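Local coordinates for cell division control protein (Pyrococcus abyssi, PDB 6RPP) that probably acts as a self-splicing intein of the HINT fold, excising itself from an MCM helicase precursor and joining the flanking segments by a peptide bond, at residues A2-Y7 with P145-L150; D43-P48 with A71-A76; L56-L61 with V129-V134; K120-E125 with G162-A167. The protein carries 2 engineered substitutions. All coordinates share one frame; numbering follows the deposited sequence. Where two conformers were deposited one is given.

Contact 1: A2-Y7 with P145-L150; sequences AKAVDY and PWVYDL. Engineered in segment 2-7: Ala4 (natural residue Cys).
Val5 pairs with Tyr148 in an isolated antiparallel hydrogen-bonded bridge, through which the segment around what is probably the N-terminal splice junction leans on strand 146-150. Val5 N donates to Tyr148 O at 2.9 Å, on a carbonyl lone pair, and Tyr148 N returns a bond of 2.8 Å to Val5 O. The Tyr148 side chain leaves with CG beside its own backbone N (chi1 -63°). Its CB lies 3.8 Å from Val5 O. Farther out, CD2 passes 3.7 Å from Tyr7 N, and CE2 comes 3.6 Å from Tyr7 CD2. The two tyrosines point the same way, their ring planes at 90°, and Tyr148 OH meets the edge of the Tyr7 ring, 3.5 Å from CD2. That hydroxyl is hydrogen-bonded to Glu26 of helix 21-35, which fixes the tip. Beyond the bridge, the engineered Ala4, a cysteine in nature, presses CB against Val147 CG2 at 3.5 Å, tighter than ordinary carbon packing; its N is bonded to Thr94. A water donates to both Lys3 O and Asp149 OD2, 2.8 Å from the latter, and this carboxylate oxygen also accepts from Ala168 N. Asp149 thus probably spans the two splice junctions, and the water, oriented by its carboxylate, would be likely to polarise the Lys3 carbonyl, consistent with the active centre of an intein.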
# COMPACT_ATOMS: atom_id res chain seq x y z
N ALA A 2 9.78 8.17 -2.86
CA ALA A 2 9.20 7.09 -2.08
C ALA A 2 7.91 6.58 -2.71
O ALA A 2 7.04 7.37 -3.11
CB ALA A 2 8.92 7.57 -0.66
N LYS A 3 7.80 5.27 -2.81
CA LYS A 3 6.56 4.58 -3.18
C LYS A 3 5.91 4.13 -1.86
O LYS A 3 6.36 3.15 -1.24
CB LYS A 3 6.87 3.41 -4.14
CG LYS A 3 7.39 3.80 -5.54
CD LYS A 3 8.72 4.52 -5.53
CE LYS A 3 9.41 4.57 -6.89
NZ LYS A 3 9.87 5.98 -7.12
N ALA A 4 4.87 4.83 -1.41
CA ALA A 4 4.40 4.62 -0.03
C ALA A 4 3.00 5.20 0.14
O ALA A 4 2.44 5.83 -0.78
CB ALA A 4 5.40 5.25 0.97
N VAL A 5 2.42 4.97 1.33
CA VAL A 5 1.03 5.33 1.59
C VAL A 5 0.92 6.08 2.93
O VAL A 5 1.81 6.06 3.78
CB VAL A 5 0.10 4.09 1.58
CG1 VAL A 5 0.30 3.27 0.32
CG2 VAL A 5 0.35 3.21 2.84
N ASP A 6 -0.22 6.77 3.12
CA ASP A 6 -0.55 7.50 4.36
C ASP A 6 -0.71 6.57 5.59
O ASP A 6 -1.20 5.44 5.48
CB ASP A 6 -1.85 8.27 4.04
CG ASP A 6 -2.39 9.08 5.15
OD1 ASP A 6 -2.90 8.55 6.16
OD2 ASP A 6 -2.45 10.31 5.00
N TYR A 7 -0.24 7.09 6.73
CA TYR A 7 -0.37 6.47 8.06
C TYR A 7 -1.68 5.72 8.25
O TYR A 7 -1.69 4.59 8.80
CB TYR A 7 -0.24 7.56 9.13
CG TYR A 7 -0.05 7.06 10.54
CD1 TYR A 7 -1.08 6.44 11.20
CD2 TYR A 7 1.12 7.32 11.20
CE1 TYR A 7 -0.91 6.01 12.51
CE2 TYR A 7 1.28 6.91 12.52
CZ TYR A 7 0.27 6.23 13.12
OH TYR A 7 0.44 5.82 14.45
N PRO A 145 4.24 14.30 7.85
CA PRO A 145 5.48 14.33 7.05
C PRO A 145 6.13 12.96 6.87
O PRO A 145 7.27 12.91 6.39
CB PRO A 145 6.37 15.28 7.85
CG PRO A 145 6.02 14.92 9.27
CD PRO A 145 4.48 14.78 9.24
N TRP A 146 5.38 11.88 7.13
CA TRP A 146 5.90 10.55 6.93
C TRP A 146 4.95 9.73 6.10
O TRP A 146 3.74 9.95 6.14
CB TRP A 146 6.11 9.84 8.26
CG TRP A 146 7.06 10.54 9.14
CD1 TRP A 146 6.73 11.31 10.25
CD2 TRP A 146 8.48 10.54 9.07
NE1 TRP A 146 7.85 11.82 10.81
CE2 TRP A 146 8.95 11.38 10.11
CE3 TRP A 146 9.41 9.96 8.19
CZ2 TRP A 146 10.33 11.58 10.36
CZ3 TRP A 146 10.76 10.17 8.42
CH2 TRP A 146 11.21 10.99 9.49
N VAL A 147 5.50 8.79 5.34
CA VAL A 147 4.70 7.80 4.61
C VAL A 147 5.26 6.39 4.87
O VAL A 147 6.40 6.23 5.34
CB VAL A 147 4.66 8.08 3.10
CG1 VAL A 147 3.86 9.40 2.88
CG2 VAL A 147 6.04 8.29 2.54
N TYR A 148 4.48 5.37 4.47
CA TYR A 148 4.74 4.02 5.02
C TYR A 148 4.59 2.94 3.96
O TYR A 148 3.80 3.06 3.02
CB TYR A 148 3.75 3.75 6.14
CG TYR A 148 3.93 4.73 7.29
CD1 TYR A 148 4.90 4.49 8.24
CD2 TYR A 148 3.18 5.92 7.38
CE1 TYR A 148 5.09 5.37 9.26
CE2 TYR A 148 3.37 6.83 8.43
CZ TYR A 148 4.35 6.53 9.35
OH TYR A 148 4.53 7.45 10.37
N ASP A 149 5.27 1.83 4.16
CA ASP A 149 5.12 0.72 3.23
C ASP A 149 5.49 -0.55 3.96
O ASP A 149 6.06 -0.50 5.05
CB ASP A 149 6.02 0.93 2.01
CG ASP A 149 5.73 -0.02 0.87
OD1 ASP A 149 4.56 -0.49 0.78
OD2 ASP A 149 6.69 -0.26 0.10
N LEU A 150 5.16 -1.69 3.35
CA LEU A 150 5.53 -2.99 3.87
C LEU A 150 6.16 -3.78 2.73
O LEU A 150 5.85 -3.54 1.57
CB LEU A 150 4.35 -3.80 4.38
CG LEU A 150 3.56 -3.10 5.48
CD1 LEU A 150 2.27 -3.87 5.61
CD2 LEU A 150 4.34 -3.08 6.73
O HOH W 1 8.64 1.73 -0.20
O HOH W 2 1.11 9.61 6.64

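Contact 2: D43-P48 with A71-A76; sequences DGFYAP and AWKRTA
Trp72 is the middle layer of a sandwich on one face of the antiparallel hairpin formed by strands 44-56 and 63-75. Across the non-hydrogen-bonded pair, Tyr46 sets its CB 3.6 Å from the centroid of the six-membered ring and only 5° off the normal, a CH-pi contact. The tyrosine ring runs alongside the indole, tilted 45° to it, with CD1 3.6 Å from Trp72 CH2. Over the opposite face lies the Arg74 guanidinium, its NH2 3.2 Å above the indole plane, while Asp43 OD1 sits at the guanidinium edge and makes a long salt bridge of 3.8 Å to NH1. An alanine in place of Trp72 would probably leave Tyr46 CB and the Arg74 guanidinium without the flat surface that separates and orients them. At Gly44, which pairs with Arg74, a CB would collide with Lys73 O. On the other face of the sheet, Phe45 and Lys73 lie side by side, and Lys73 NZ forms a salt bridge with Glu26 of helix 21-35. Paired backbone bonds, such as Lys73 N to Phe45 O at 2.9 Å and 174°, hold the register. The indole face and the long salt bridge to Asp43 would both be likely to favour a charged guanidinium at Arg74.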
# COMPACT_ATOMS: atom_id res chain seq x y z
N ASP A 43 16.43 8.64 3.02
CA ASP A 43 15.20 9.36 3.30
C ASP A 43 14.29 8.57 4.25
O ASP A 43 13.05 8.70 4.18
CB ASP A 43 14.46 9.69 2.00
CG ASP A 43 13.86 8.44 1.34
OD1 ASP A 43 14.46 7.35 1.47
OD2 ASP A 43 12.77 8.54 0.72
N GLY A 44 14.86 7.74 5.13
CA GLY A 44 13.95 7.00 6.01
C GLY A 44 14.63 5.79 6.63
O GLY A 44 15.86 5.77 6.80
N PHE A 45 13.78 4.82 6.97
CA PHE A 45 14.12 3.73 7.87
C PHE A 45 13.41 2.45 7.48
O PHE A 45 12.30 2.48 6.95
CB PHE A 45 13.69 4.08 9.30
CG PHE A 45 14.15 5.41 9.78
CD1 PHE A 45 15.40 5.54 10.40
CD2 PHE A 45 13.36 6.54 9.62
CE1 PHE A 45 15.85 6.77 10.84
CE2 PHE A 45 13.83 7.79 10.04
CZ PHE A 45 15.05 7.89 10.67
N TYR A 46 14.03 1.31 7.80
CA TYR A 46 13.33 0.03 7.72
C TYR A 46 13.60 -0.75 9.00
O TYR A 46 14.57 -0.50 9.72
CB TYR A 46 13.74 -0.79 6.49
CG TYR A 46 15.17 -1.15 6.40
CD1 TYR A 46 16.08 -0.29 5.83
CD2 TYR A 46 15.61 -2.38 6.82
CE1 TYR A 46 17.41 -0.62 5.72
CE2 TYR A 46 16.95 -2.73 6.71
CZ TYR A 46 17.83 -1.85 6.16
OH TYR A 46 19.16 -2.22 6.06
N ALA A 47 12.71 -1.70 9.27
CA ALA A 47 12.81 -2.52 10.46
C ALA A 47 12.16 -3.86 10.17
O ALA A 47 11.19 -3.93 9.41
CB ALA A 47 12.13 -1.84 11.65
N PRO A 48 12.60 -4.92 10.81
CA PRO A 48 11.95 -6.22 10.61
C PRO A 48 10.57 -6.25 11.23
O PRO A 48 10.30 -5.65 12.28
CB PRO A 48 12.90 -7.19 11.33
CG PRO A 48 13.67 -6.39 12.22
CD PRO A 48 13.77 -4.98 11.69
N ALA A 71 9.16 -3.40 7.45
CA ALA A 71 8.38 -2.18 7.64
C ALA A 71 9.24 -0.98 7.22
O ALA A 71 10.40 -0.87 7.63
CB ALA A 71 7.97 -2.02 9.09
N TRP A 72 8.65 -0.08 6.43
CA TRP A 72 9.32 1.07 5.86
C TRP A 72 8.68 2.36 6.32
O TRP A 72 7.47 2.50 6.25
CB TRP A 72 9.23 1.03 4.33
CG TRP A 72 10.16 0.15 3.72
CD1 TRP A 72 9.91 -1.13 3.23
CD2 TRP A 72 11.54 0.39 3.51
NE1 TRP A 72 11.08 -1.66 2.74
CE2 TRP A 72 12.08 -0.75 2.88
CE3 TRP A 72 12.37 1.48 3.76
CZ2 TRP A 72 13.42 -0.83 2.52
CZ3 TRP A 72 13.70 1.40 3.39
CH2 TRP A 72 14.21 0.26 2.79
N LYS A 73 9.50 3.31 6.75
CA LYS A 73 9.05 4.65 7.11
C LYS A 73 9.88 5.63 6.31
O LYS A 73 11.10 5.64 6.46
CB LYS A 73 9.28 4.91 8.60
CG LYS A 73 9.09 6.38 9.11
CD LYS A 73 9.44 6.50 10.55
CE LYS A 73 9.11 7.94 11.18
NZ LYS A 73 9.24 7.86 12.59
N ARG A 74 9.25 6.49 5.51
CA ARG A 74 9.99 7.35 4.61
C ARG A 74 9.48 8.78 4.73
O ARG A 74 8.31 9.02 5.04
CB ARG A 74 9.91 6.90 3.13
CG ARG A 74 10.51 5.50 2.89
CD ARG A 74 10.97 5.33 1.44
NE ARG A 74 10.97 3.92 1.01
CZ ARG A 74 12.07 3.21 0.80
NH1 ARG A 74 13.26 3.77 0.95
NH2 ARG A 74 11.98 1.94 0.43
N THR A 75 10.36 9.73 4.43
CA THR A 75 9.93 11.12 4.38
C THR A 75 8.82 11.30 3.33
O THR A 75 8.94 10.85 2.18
CB THR A 75 11.13 12.02 4.06
OG1 THR A 75 12.15 11.80 5.04
CG2 THR A 75 10.77 13.49 4.07
N ALA A 76 7.78 12.00 3.72
CA ALA A 76 6.72 12.27 2.77
C ALA A 76 7.23 13.19 1.65
O ALA A 76 8.02 14.13 1.88
CB ALA A 76 5.54 12.92 3.48
O HOH W 3 10.95 10.66 0.51

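Contact 3: L56-L61 with V129-V134; sequences LDLETL and VSWDEV
An Asx motif shapes the turn that follows Leu56 within 56-61, which joins strands 44-56 and 63-75 and packs against strand 128-140 of this HINT-type beta fold. The polar bonds lie within the turn. Asp57 OD1 accepts from Thr60 N at 3.2 Å, the donor standing well above the carboxylate plane, and more weakly from Glu59 N. Leu61 N bonds Asp57 O at 2.7 Å, and a positive phi of 66° at Leu61 lets the chain reverse, while Asp57 OD2 forms a salt bridge with Arg64. The meeting with 129-134 itself is apolar in its side chains. Leu56, with CG anti to its backbone N, crosses Val129 obliquely and puts CD1 3.8 Å from Val129 CG2. The same methyl of Val129 lies 3.5 Å from Leu61 O, so one branch fills the corner between a leucine tip and a backbone carbonyl. Trp131 is approached at its rim, near the ring plane, by two leucines: Leu58 brings CD2 to 4.0 Å from CH2, with an uncommon chi2 of 141°, and Leu61 comes in at the pyrrole end. Ala122, Leu102 and Val107 also touch the indole, so the turn continues an apolar patch shared with the neighbouring strands. At the pyrrole end, Leu61 CD2 rests 3.8 Å from Trp131 NE1, a packing contact.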
# COMPACT_ATOMS: atom_id res chain seq x y z
N LEU A 56 -3.06 -10.47 -3.25
CA LEU A 56 -3.59 -10.97 -4.52
C LEU A 56 -2.52 -11.68 -5.34
O LEU A 56 -1.39 -11.20 -5.49
CB LEU A 56 -4.17 -9.81 -5.31
CG LEU A 56 -4.86 -10.09 -6.64
CD1 LEU A 56 -6.08 -10.96 -6.46
CD2 LEU A 56 -5.21 -8.76 -7.29
N ASP A 57 -2.89 -12.85 -5.88
CA ASP A 57 -2.13 -13.53 -6.93
C ASP A 57 -2.62 -12.95 -8.25
O ASP A 57 -3.75 -13.22 -8.66
CB ASP A 57 -2.39 -15.03 -6.81
CG ASP A 57 -1.62 -15.86 -7.82
OD1 ASP A 57 -1.40 -15.42 -8.96
OD2 ASP A 57 -1.26 -16.99 -7.45
N LEU A 58 -1.78 -12.16 -8.92
CA LEU A 58 -2.31 -11.48 -10.09
C LEU A 58 -2.56 -12.42 -11.26
O LEU A 58 -3.42 -12.12 -12.10
CB LEU A 58 -1.39 -10.35 -10.50
CG LEU A 58 -1.83 -9.27 -9.52
CD1 LEU A 58 -0.66 -8.53 -9.06
CD2 LEU A 58 -2.90 -8.38 -10.13
N GLU A 59 -1.89 -13.57 -11.32
CA GLU A 59 -2.15 -14.47 -12.44
C GLU A 59 -3.47 -15.21 -12.29
O GLU A 59 -4.18 -15.44 -13.28
CB GLU A 59 -1.01 -15.49 -12.56
CG GLU A 59 0.34 -14.89 -12.84
CD GLU A 59 1.35 -15.91 -13.38
OE1 GLU A 59 0.94 -17.03 -13.76
OE2 GLU A 59 2.53 -15.56 -13.45
N THR A 60 -3.82 -15.62 -11.07
CA THR A 60 -5.00 -16.44 -10.85
C THR A 60 -6.14 -15.69 -10.20
O THR A 60 -7.26 -16.22 -10.12
CB THR A 60 -4.64 -17.62 -9.94
OG1 THR A 60 -4.37 -17.14 -8.62
CG2 THR A 60 -3.42 -18.38 -10.50
N LEU A 61 -5.87 -14.50 -9.68
CA LEU A 61 -6.81 -13.64 -8.96
C LEU A 61 -7.26 -14.25 -7.63
O LEU A 61 -8.23 -13.79 -7.04
CB LEU A 61 -8.00 -13.28 -9.84
CG LEU A 61 -7.89 -11.99 -10.65
CD1 LEU A 61 -6.70 -12.04 -11.56
CD2 LEU A 61 -9.17 -11.75 -11.45
N VAL A 129 -12.74 -10.42 -5.50
CA VAL A 129 -11.81 -9.54 -6.18
C VAL A 129 -12.55 -8.83 -7.30
O VAL A 129 -13.34 -9.45 -8.06
CB VAL A 129 -10.59 -10.33 -6.72
CG1 VAL A 129 -9.68 -9.41 -7.57
CG2 VAL A 129 -9.83 -11.05 -5.62
N SER A 130 -12.31 -7.53 -7.43
CA SER A 130 -13.00 -6.69 -8.41
C SER A 130 -12.04 -5.71 -9.07
O SER A 130 -11.22 -5.05 -8.41
CB SER A 130 -14.14 -5.93 -7.73
OG SER A 130 -14.67 -4.95 -8.61
N TRP A 131 -12.14 -5.60 -10.38
CA TRP A 131 -11.41 -4.55 -11.10
C TRP A 131 -12.30 -3.31 -11.14
O TRP A 131 -13.38 -3.32 -11.76
CB TRP A 131 -11.00 -5.00 -12.51
CG TRP A 131 -9.95 -6.07 -12.42
CD1 TRP A 131 -10.14 -7.42 -12.56
CD2 TRP A 131 -8.56 -5.89 -12.21
NE1 TRP A 131 -8.95 -8.08 -12.43
CE2 TRP A 131 -7.95 -7.16 -12.22
CE3 TRP A 131 -7.75 -4.77 -12.01
CZ2 TRP A 131 -6.59 -7.34 -12.03
CZ3 TRP A 131 -6.39 -4.95 -11.82
CH2 TRP A 131 -5.83 -6.23 -11.82
N ASP A 132 -11.83 -2.21 -10.55
CA ASP A 132 -12.68 -1.10 -10.16
C ASP A 132 -12.15 0.19 -10.78
O ASP A 132 -11.01 0.58 -10.50
CB ASP A 132 -12.70 -1.04 -8.61
CG ASP A 132 -13.62 0.01 -8.06
OD1 ASP A 132 -14.33 0.69 -8.82
OD2 ASP A 132 -13.58 0.13 -6.79
N GLU A 133 -12.97 0.85 -11.60
CA GLU A 133 -12.54 2.09 -12.26
C GLU A 133 -12.15 3.17 -11.27
O GLU A 133 -12.90 3.51 -10.35
CB GLU A 133 -13.66 2.64 -13.15
CG GLU A 133 -13.97 1.68 -14.30
CD GLU A 133 -15.02 2.21 -15.25
OE1 GLU A 133 -15.35 3.41 -15.18
OE2 GLU A 133 -15.50 1.42 -16.09
N VAL A 134 -10.99 3.79 -11.51
CA VAL A 134 -10.71 5.03 -10.80
C VAL A 134 -11.77 6.08 -11.16
O VAL A 134 -12.14 6.26 -12.34
CB VAL A 134 -9.28 5.51 -11.14
CG1 VAL A 134 -9.01 6.91 -10.56
CG2 VAL A 134 -8.25 4.51 -10.67

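Contact 4: K120-E125 with G162-A167; sequences KIATIE and GIFVHA. Engineered in segment 162-167: Ala167 (natural residue Asn).
Two backbone hydrogen bonds flank the single bridge between Thr123 and Ile163. Phe164 N donates to Ala122 O at 3.0 Å, nearly straight at 167°, and Ile124 N to Gly162 O at 2.9 Å. In both, the donor stands above the carbonyl plane, as suits strands whose directions differ by 132° and which therefore keep company over only a few residues. At the bridge, Thr123 CB comes within 3.2 Å of Gly162 O. Gly162 itself has a positive phi of 73°, a conformation that favours glycine.

Around this backbone core lie the side chains. Phe164, with CG beside its backbone N, presents the rim of its ring: CE2 lies 3.6 Å from Thr123 O, near the ring plane, and CZ meets Ile124 CD1 at 4.1 Å as the two side chains cross obliquely. At the base of the ring, Phe164 CB packs 4.2 Å from Ala122 CB. An alanine in place of Phe164 would probably loosen this corner, since the ring contacts with Ile124 and the Thr123 carbonyl would go while the backbone bond could remain. Elsewhere, Ile163 CG2 lies 3.7 Å from Ala122 O.

Farther out, Thr123 OG1 is bonded to Ser130 O, and Asn157 and Leu159 touch the phenyl group. Downstream, the engineered Ala167, asparagine in the natural sequence, bonds through its O to His156 ND1, at the C-terminal end of the intein. The crossing thus joins strand 120-125, which lies between strands 128-140 and 98-103, to the small hairpin of strands 157-160 and 163-166.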
# COMPACT_ATOMS: atom_id res chain seq x y z
N LYS A 120 -8.95 0.69 -14.45
CA LYS A 120 -9.42 -0.29 -13.45
C LYS A 120 -8.28 -0.81 -12.56
O LYS A 120 -7.29 -1.35 -13.06
CB LYS A 120 -10.10 -1.45 -14.20
CG LYS A 120 -11.39 -1.02 -14.86
CD LYS A 120 -12.06 -2.22 -15.55
CE LYS A 120 -13.45 -1.86 -15.99
NZ LYS A 120 -14.16 -3.02 -16.61
N ILE A 121 -8.45 -0.70 -11.24
CA ILE A 121 -7.44 -1.14 -10.29
C ILE A 121 -8.01 -2.28 -9.47
O ILE A 121 -9.22 -2.49 -9.40
CB ILE A 121 -6.90 -0.02 -9.35
CG1 ILE A 121 -8.01 0.60 -8.50
CG2 ILE A 121 -6.20 1.07 -10.24
CD1 ILE A 121 -7.48 1.38 -7.32
N ALA A 122 -7.13 -3.01 -8.81
CA ALA A 122 -7.51 -4.24 -8.14
C ALA A 122 -8.02 -3.97 -6.72
O ALA A 122 -7.34 -3.32 -5.93
CB ALA A 122 -6.30 -5.17 -8.09
N THR A 123 -9.23 -4.44 -6.42
CA THR A 123 -9.89 -4.12 -5.15
C THR A 123 -10.61 -5.37 -4.66
O THR A 123 -10.67 -6.40 -5.34
CB THR A 123 -10.92 -3.00 -5.30
OG1 THR A 123 -12.08 -3.47 -6.06
CG2 THR A 123 -10.34 -1.76 -5.97
N ILE A 124 -11.17 -5.27 -3.46
CA ILE A 124 -12.14 -6.25 -2.99
C ILE A 124 -13.51 -5.60 -2.91
O ILE A 124 -13.65 -4.42 -2.55
CB ILE A 124 -11.67 -6.77 -1.61
CG1 ILE A 124 -12.28 -8.15 -1.38
CG2 ILE A 124 -11.94 -5.78 -0.45
CD1 ILE A 124 -11.37 -9.24 -1.95
N GLU A 125 -14.54 -6.36 -3.28
CA GLU A 125 -15.93 -5.92 -3.10
C GLU A 125 -16.61 -7.01 -2.28
O GLU A 125 -16.80 -8.12 -2.75
CB GLU A 125 -16.64 -5.64 -4.45
CG GLU A 125 -16.28 -4.22 -4.98
CD GLU A 125 -16.66 -3.95 -6.44
OE1 GLU A 125 -17.54 -4.69 -6.94
OE2 GLU A 125 -16.10 -3.00 -7.08
N GLY A 162 -9.47 -1.71 1.20
CA GLY A 162 -10.19 -2.41 0.16
C GLY A 162 -9.48 -2.48 -1.19
O GLY A 162 -10.11 -2.90 -2.16
N ILE A 163 -8.19 -2.09 -1.26
CA ILE A 163 -7.40 -2.07 -2.48
C ILE A 163 -6.21 -3.02 -2.31
O ILE A 163 -5.66 -3.11 -1.23
CB ILE A 163 -6.90 -0.63 -2.74
CG1 ILE A 163 -8.10 0.31 -2.98
CG2 ILE A 163 -5.92 -0.58 -3.93
CD1 ILE A 163 -7.73 1.78 -2.98
N PHE A 164 -5.80 -3.74 -3.37
CA PHE A 164 -4.57 -4.53 -3.28
C PHE A 164 -3.45 -3.58 -3.62
O PHE A 164 -3.21 -3.27 -4.79
CB PHE A 164 -4.67 -5.73 -4.22
CG PHE A 164 -5.60 -6.75 -3.66
CD1 PHE A 164 -5.22 -7.54 -2.59
CD2 PHE A 164 -6.88 -6.85 -4.16
CE1 PHE A 164 -6.09 -8.49 -2.05
CE2 PHE A 164 -7.76 -7.78 -3.64
CZ PHE A 164 -7.36 -8.60 -2.58
N VAL A 165 -2.83 -3.07 -2.56
CA VAL A 165 -1.84 -1.99 -2.61
C VAL A 165 -0.49 -2.60 -2.96
O VAL A 165 -0.07 -3.58 -2.33
CB VAL A 165 -1.78 -1.30 -1.24
CG1 VAL A 165 -0.74 -0.24 -1.25
CG2 VAL A 165 -3.16 -0.71 -0.90
N HIS A 166 0.21 -2.01 -3.94
CA HIS A 166 1.52 -2.53 -4.29
C HIS A 166 2.51 -2.25 -3.17
O HIS A 166 2.42 -1.22 -2.47
CB HIS A 166 2.01 -1.94 -5.62
CG HIS A 166 3.31 -2.51 -6.09
ND1 HIS A 166 4.53 -1.96 -5.73
CD2 HIS A 166 3.60 -3.61 -6.84
CE1 HIS A 166 5.50 -2.68 -6.24
NE2 HIS A 166 4.97 -3.68 -6.93
N ALA A 167 3.46 -3.18 -2.99
CA ALA A 167 4.38 -3.18 -1.87
C ALA A 167 5.80 -3.43 -2.33
O ALA A 167 6.06 -4.02 -3.38
CB ALA A 167 4.01 -4.30 -0.89

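Segments 2-7 and 162-167, of contacts 1 and 4, carry the probable splice positions close together: CA of Ala4 and CA of Ala167, the engineered positions of the natural Cys and Asn, are 8.0 Å apart. Leu150 O lies 3.2 Å from Ala167 CB, and Val5 CG1 packs 4.0 Å from Val165 CG1, so the probable splicing centre lies between them. Contact 2 adjoins contact 1 in one sheet, where Val147 N is 2.8 Å from Arg74 O. Contacts 3 and 4 meet through neighbouring strands 128-140 and 120-125 of the other sheet, with Asp132 N 2.9 Å from Ile121 O and centres 7 Å apart. Contacts 2 and 3 stay about 17 Å apart at their nearest atoms.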